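Local coordinates for DNA repair protein XRCC1 (Homo sapiens, PDB 3LQC), which acts as a scaffold in DNA single-strand break repair, assembling repair complexes and binding poly-ADP-ribose chains to limit PARP1 activity, at residues V58-V72 and D83-S95. Sequence-based numbering, arbitrary orientation. Where two conformers were deposited one is given.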
loop_
_atom_site.group_PDB
_atom_site.type_symbol
_atom_site.label_atom_id
_atom_site.label_comp_id
_atom_site.label_asym_id
_atom_site.label_seq_id
_atom_site.Cartn_x
_atom_site.Cartn_y
_atom_site.Cartn_z
ATOM N N VAL A 58 -19.665 10.879 2.155
ATOM C CA VAL A 58 -20.017 9.683 2.910
ATOM C C VAL A 58 -19.280 9.607 4.243
ATOM O O VAL A 58 -18.058 9.709 4.283
ATOM C CB VAL A 58 -19.682 8.410 2.107
ATOM C CG1 VAL A 58 -20.115 7.170 2.877
ATOM C CG2 VAL A 58 -20.345 8.449 0.741
ATOM N N ASP A 59 -20.026 9.430 5.330
ATOM C CA ASP A 59 -19.432 9.233 6.650
ATOM C C ASP A 59 -19.647 7.785 7.075
ATOM O O ASP A 59 -20.756 7.262 6.984
ATOM C CB ASP A 59 -20.060 10.163 7.693
ATOM C CG ASP A 59 -19.961 11.632 7.313
ATOM O OD1 ASP A 59 -19.062 12.001 6.515
ATOM O OD2 ASP A 59 -20.785 12.422 7.826
ATOM N N ILE A 60 -18.585 7.143 7.547
ATOM C CA ILE A 60 -18.631 5.729 7.877
ATOM C C ILE A 60 -18.114 5.484 9.285
ATOM O O ILE A 60 -17.026 5.929 9.642
ATOM C CB ILE A 60 -17.801 4.908 6.883
ATOM C CG1 ILE A 60 -18.425 4.999 5.494
ATOM C CG2 ILE A 60 -17.690 3.458 7.338
ATOM C CD1 ILE A 60 -17.666 4.263 4.446
ATOM N N GLY A 61 -18.911 4.785 10.082
ATOM C CA GLY A 61 -18.514 4.415 11.424
ATOM C C GLY A 61 -18.283 2.923 11.485
ATOM O O GLY A 61 -19.220 2.140 11.347
ATOM N N ASN A 62 -17.037 2.524 11.694
ATOM C CA ASN A 62 -16.696 1.117 11.643
ATOM C C ASN A 62 -17.260 0.341 12.818
ATOM O O ASN A 62 -17.499 0.895 13.889
ATOM C CB ASN A 62 -15.183 0.916 11.563
ATOM C CG ASN A 62 -14.800 -0.545 11.376
ATOM O OD1 ASN A 62 -15.481 -1.290 10.675
ATOM N ND2 ASN A 62 -13.711 -0.959 12.006
ATOM N N ASP A 63 -17.492 -0.944 12.603
ATOM C CA ASP A 63 -17.766 -1.849 13.708
ATOM C C ASP A 63 -17.005 -3.147 13.493
ATOM O O ASP A 63 -17.604 -4.211 13.328
ATOM C CB ASP A 63 -19.257 -2.132 13.854
ATOM C CG ASP A 63 -19.559 -3.065 15.016
ATOM O OD1 ASP A 63 -18.845 -2.994 16.038
ATOM O OD2 ASP A 63 -20.514 -3.867 14.909
ATOM N N GLY A 64 -15.680 -3.037 13.469
ATOM C CA GLY A 64 -14.808 -4.198 13.447
ATOM C C GLY A 64 -14.369 -4.648 12.069
ATOM O O GLY A 64 -13.761 -5.706 11.934
ATOM N N SER A 65 -14.683 -3.860 11.046
ATOM C CA SER A 65 -14.258 -4.171 9.685
ATOM C C SER A 65 -12.817 -3.721 9.483
ATOM O O SER A 65 -12.400 -2.712 10.046
ATOM C CB SER A 65 -15.140 -3.453 8.662
ATOM O OG SER A 65 -16.458 -3.952 8.667
ATOM N N ALA A 66 -12.063 -4.454 8.667
ATOM C CA ALA A 66 -10.724 -4.021 8.294
ATOM C C ALA A 66 -10.793 -3.029 7.142
ATOM O O ALA A 66 -10.075 -2.027 7.133
ATOM C CB ALA A 66 -9.858 -5.208 7.920
ATOM N N PHE A 67 -11.657 -3.317 6.172
ATOM C CA PHE A 67 -11.820 -2.456 5.003
ATOM C C PHE A 67 -13.290 -2.209 4.746
ATOM O O PHE A 67 -14.118 -3.055 5.045
ATOM C CB PHE A 67 -11.212 -3.093 3.751
ATOM C CG PHE A 67 -9.889 -3.746 3.980
ATOM C CD1 PHE A 67 -8.819 -3.018 4.466
ATOM C CD2 PHE A 67 -9.713 -5.097 3.699
ATOM C CE1 PHE A 67 -7.599 -3.617 4.678
ATOM C CE2 PHE A 67 -8.485 -5.714 3.915
ATOM C CZ PHE A 67 -7.426 -4.971 4.401
ATOM N N VAL A 68 -13.609 -1.047 4.189
ATOM C CA VAL A 68 -14.970 -0.758 3.756
ATOM C C VAL A 68 -14.930 -0.134 2.371
ATOM O O VAL A 68 -14.066 0.693 2.082
ATOM C CB VAL A 68 -15.700 0.194 4.714
ATOM C CG1 VAL A 68 -17.138 0.359 4.280
ATOM C CG2 VAL A 68 -15.640 -0.321 6.135
ATOM N N GLU A 69 -15.859 -0.546 1.513
ATOM C CA GLU A 69 -15.951 -0.008 0.163
ATOM C C GLU A 69 -17.404 0.349 -0.135
ATOM O O GLU A 69 -18.317 -0.350 0.299
ATOM C CB GLU A 69 -15.456 -1.045 -0.843
ATOM C CG GLU A 69 -15.484 -0.613 -2.299
ATOM C CD GLU A 69 -15.266 -1.782 -3.233
ATOM O OE1 GLU A 69 -14.818 -1.566 -4.380
ATOM O OE2 GLU A 69 -15.525 -2.926 -2.804
ATOM N N VAL A 70 -17.623 1.438 -0.867
ATOM C CA VAL A 70 -18.977 1.792 -1.262
ATOM C C VAL A 70 -19.076 1.850 -2.770
ATOM O O VAL A 70 -18.335 2.582 -3.417
ATOM C CB VAL A 70 -19.454 3.127 -0.642
ATOM C CG1 VAL A 70 -20.863 3.471 -1.130
ATOM C CG2 VAL A 70 -19.438 3.041 0.874
ATOM N N LEU A 71 -19.983 1.057 -3.323
ATOM C CA LEU A 71 -20.228 1.061 -4.755
ATOM C C LEU A 71 -21.668 1.482 -5.027
ATOM O O LEU A 71 -22.540 1.374 -4.156
ATOM C CB LEU A 71 -19.931 -0.310 -5.370
ATOM C CG LEU A 71 -18.590 -0.943 -4.986
ATOM C CD1 LEU A 71 -18.752 -1.841 -3.765
ATOM C CD2 LEU A 71 -17.982 -1.728 -6.155
ATOM N N VAL A 72 -21.918 1.965 -6.234
ATOM C CA VAL A 72 -23.247 2.443 -6.590
ATOM C C VAL A 72 -23.670 1.819 -7.894
ATOM O O VAL A 72 -22.835 1.419 -8.698
ATOM C CB VAL A 72 -23.280 3.965 -6.736
ATOM C CG1 VAL A 72 -23.386 4.611 -5.367
ATOM C CG2 VAL A 72 -22.038 4.445 -7.479
ATOM N N ASP A 83 -21.620 -4.302 -12.982
ATOM C CA ASP A 83 -22.154 -3.010 -13.401
ATOM C C ASP A 83 -22.107 -1.986 -12.265
ATOM O O ASP A 83 -22.450 -0.827 -12.460
ATOM C CB ASP A 83 -23.587 -3.156 -13.927
ATOM C CG ASP A 83 -23.687 -4.089 -15.120
ATOM O OD1 ASP A 83 -22.919 -3.904 -16.089
ATOM O OD2 ASP A 83 -24.539 -5.011 -15.095
ATOM N N TYR A 84 -21.701 -2.405 -11.073
ATOM C CA TYR A 84 -21.539 -1.436 -9.996
ATOM C C TYR A 84 -20.301 -0.594 -10.217
ATOM O O TYR A 84 -19.258 -1.080 -10.650
ATOM C CB TYR A 84 -21.507 -2.100 -8.616
ATOM C CG TYR A 84 -22.885 -2.393 -8.083
ATOM C CD1 TYR A 84 -23.589 -3.507 -8.517
ATOM C CD2 TYR A 84 -23.492 -1.547 -7.165
ATOM C CE1 TYR A 84 -24.853 -3.774 -8.048
ATOM C CE2 TYR A 84 -24.764 -1.811 -6.677
ATOM C CZ TYR A 84 -25.439 -2.925 -7.127
ATOM O OH TYR A 84 -26.706 -3.205 -6.667
ATOM N N GLU A 85 -20.437 0.685 -9.920
ATOM C CA GLU A 85 -19.361 1.632 -10.074
ATOM C C GLU A 85 -18.876 1.949 -8.667
ATOM O O GLU A 85 -19.684 2.058 -7.749
ATOM C CB GLU A 85 -19.910 2.887 -10.755
ATOM C CG GLU A 85 -18.983 3.490 -11.787
ATOM C CD GLU A 85 -18.428 2.457 -12.745
ATOM O OE1 GLU A 85 -19.214 1.839 -13.494
ATOM O OE2 GLU A 85 -17.192 2.270 -12.748
ATOM N N VAL A 86 -17.565 2.076 -8.478
ATOM C CA VAL A 86 -17.050 2.440 -7.161
ATOM C C VAL A 86 -17.329 3.905 -6.839
ATOM O O VAL A 86 -17.015 4.804 -7.618
ATOM C CB VAL A 86 -15.533 2.167 -7.009
ATOM C CG1 VAL A 86 -15.052 2.621 -5.648
ATOM C CG2 VAL A 86 -15.237 0.701 -7.191
ATOM N N LEU A 87 -17.926 4.134 -5.682
ATOM C CA LEU A 87 -18.108 5.479 -5.186
ATOM C C LEU A 87 -16.983 5.797 -4.205
ATOM O O LEU A 87 -16.219 6.739 -4.399
ATOM C CB LEU A 87 -19.467 5.618 -4.504
ATOM C CG LEU A 87 -19.734 7.047 -4.069
ATOM C CD1 LEU A 87 -19.848 7.906 -5.307
ATOM C CD2 LEU A 87 -20.983 7.124 -3.221
ATOM N N LEU A 88 -16.890 5.009 -3.138
ATOM C CA LEU A 88 -15.772 5.131 -2.211
ATOM C C LEU A 88 -14.896 3.901 -2.323
ATOM O O LEU A 88 -15.319 2.786 -2.019
ATOM C CB LEU A 88 -16.234 5.310 -0.762
ATOM C CG LEU A 88 -15.082 5.246 0.253
ATOM C CD1 LEU A 88 -14.105 6.375 0.023
ATOM C CD2 LEU A 88 -15.584 5.268 1.672
ATOM N N VAL A 89 -13.668 4.118 -2.761
ATOM C CA VAL A 89 -12.719 3.044 -2.946
ATOM C C VAL A 89 -12.468 2.300 -1.624
ATOM O O VAL A 89 -12.617 2.869 -0.543
ATOM C CB VAL A 89 -11.420 3.614 -3.533
ATOM C CG1 VAL A 89 -10.402 3.912 -2.431
ATOM C CG2 VAL A 89 -10.869 2.673 -4.574
ATOM N N THR A 90 -12.118 1.021 -1.710
ATOM C CA THR A 90 -11.875 0.214 -0.510
ATOM C C THR A 90 -10.906 0.902 0.459
ATOM O O THR A 90 -9.750 1.162 0.134
ATOM C CB THR A 90 -11.336 -1.178 -0.858
ATOM O OG1 THR A 90 -12.200 -1.805 -1.814
ATOM C CG2 THR A 90 -11.265 -2.043 0.402
ATOM N N SER A 91 -11.388 1.185 1.659
ATOM C CA SER A 91 -10.658 2.027 2.592
ATOM C C SER A 91 -10.399 1.337 3.932
ATOM O O SER A 91 -11.220 0.555 4.412
ATOM C CB SER A 91 -11.410 3.340 2.802
ATOM O OG SER A 91 -11.587 3.995 1.561
ATOM N N SER A 92 -9.250 1.652 4.524
ATOM C CA SER A 92 -8.772 0.998 5.741
ATOM C C SER A 92 -9.440 1.532 7.007
ATOM O O SER A 92 -9.627 2.737 7.170
ATOM C CB SER A 92 -7.252 1.158 5.841
ATOM O OG SER A 92 -6.775 0.772 7.107
ATOM N N PHE A 93 -9.805 0.624 7.899
ATOM C CA PHE A 93 -10.388 1.005 9.177
ATOM C C PHE A 93 -9.682 0.301 10.324
ATOM O O PHE A 93 -9.686 0.790 11.451
ATOM C CB PHE A 93 -11.888 0.718 9.201
ATOM C CG PHE A 93 -12.693 1.752 8.486
ATOM C CD1 PHE A 93 -13.289 2.785 9.187
ATOM C CD2 PHE A 93 -12.814 1.721 7.110
ATOM C CE1 PHE A 93 -14.015 3.760 8.526
ATOM C CE2 PHE A 93 -13.535 2.694 6.447
ATOM C CZ PHE A 93 -14.139 3.711 7.156
ATOM N N MET A 94 -9.068 -0.842 10.027
ATOM C CA MET A 94 -8.245 -1.547 11.006
ATOM C C MET A 94 -7.069 -2.207 10.318
ATOM O O MET A 94 -7.180 -2.647 9.174
ATOM C CB MET A 94 -9.052 -2.625 11.732
ATOM C CG MET A 94 -10.307 -2.119 12.398
ATOM S SD MET A 94 -11.201 -3.445 13.215
ATOM C CE MET A 94 -10.115 -3.835 14.581
ATOM N N SER A 95 -5.947 -2.288 11.026
ATOM C CA SER A 95 -4.807 -3.054 10.550
ATOM C C SER A 95 -5.056 -4.514 10.866
ATOM O O SER A 95 -5.945 -4.838 11.661
ATOM C CB SER A 95 -3.534 -2.604 11.260
ATOM O OG SER A 95 -3.619 -2.919 12.631
HETATM O O HOH W 1 -11.842 0.774 13.135
HETATM O O HOH W 2 -12.124 -0.225 -4.120
HETATM O O HOH W 3 -13.921 -3.982 -0.772
#
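Val72 and Glu85 exchange two backbone hydrogen bonds, Val72 N to Glu85 O at 2.7 Å and the return bond from Glu85 N to Val72 O at 2.8 Å. Further along, Val70 O accepts from both Leu87 N and Leu88 N, the classic beta bulge that turns strand 85-92 through a corner; Val68 and Ser91 then resume the paired bonding. Ala66 O closes the ladder, gripped by Phe93 N at 2.8 Å and, from the same face of its carbonyl plane, by Met94 N at 3.3 Å. One water joins Glu69 OE1 to Thr90 N and another Glu69 OE2 to Thr90 OG1, while OE2 is also hydrogen-bonded to the backbone of another protein's chain. The two strands form an antiparallel hairpin of the five-stranded sheet of the XRCC1 N-terminal domain, 85-92 outermost within this chain and 67-73 also pairing with 125-133; strand 57-63 belongs to the three-stranded sheet packed against it. With CG anti to the carbonyl carbon (chi1 -79°), the Phe93 ring lies between Ile60 and Val68, CZ meeting Ile60 CG2 and CD2 meeting Val68 CG2, both at 3.6 Å. With an alanine here, Ile60 and Val68 would probably lose their common neighbour and leave a gap between the sheets.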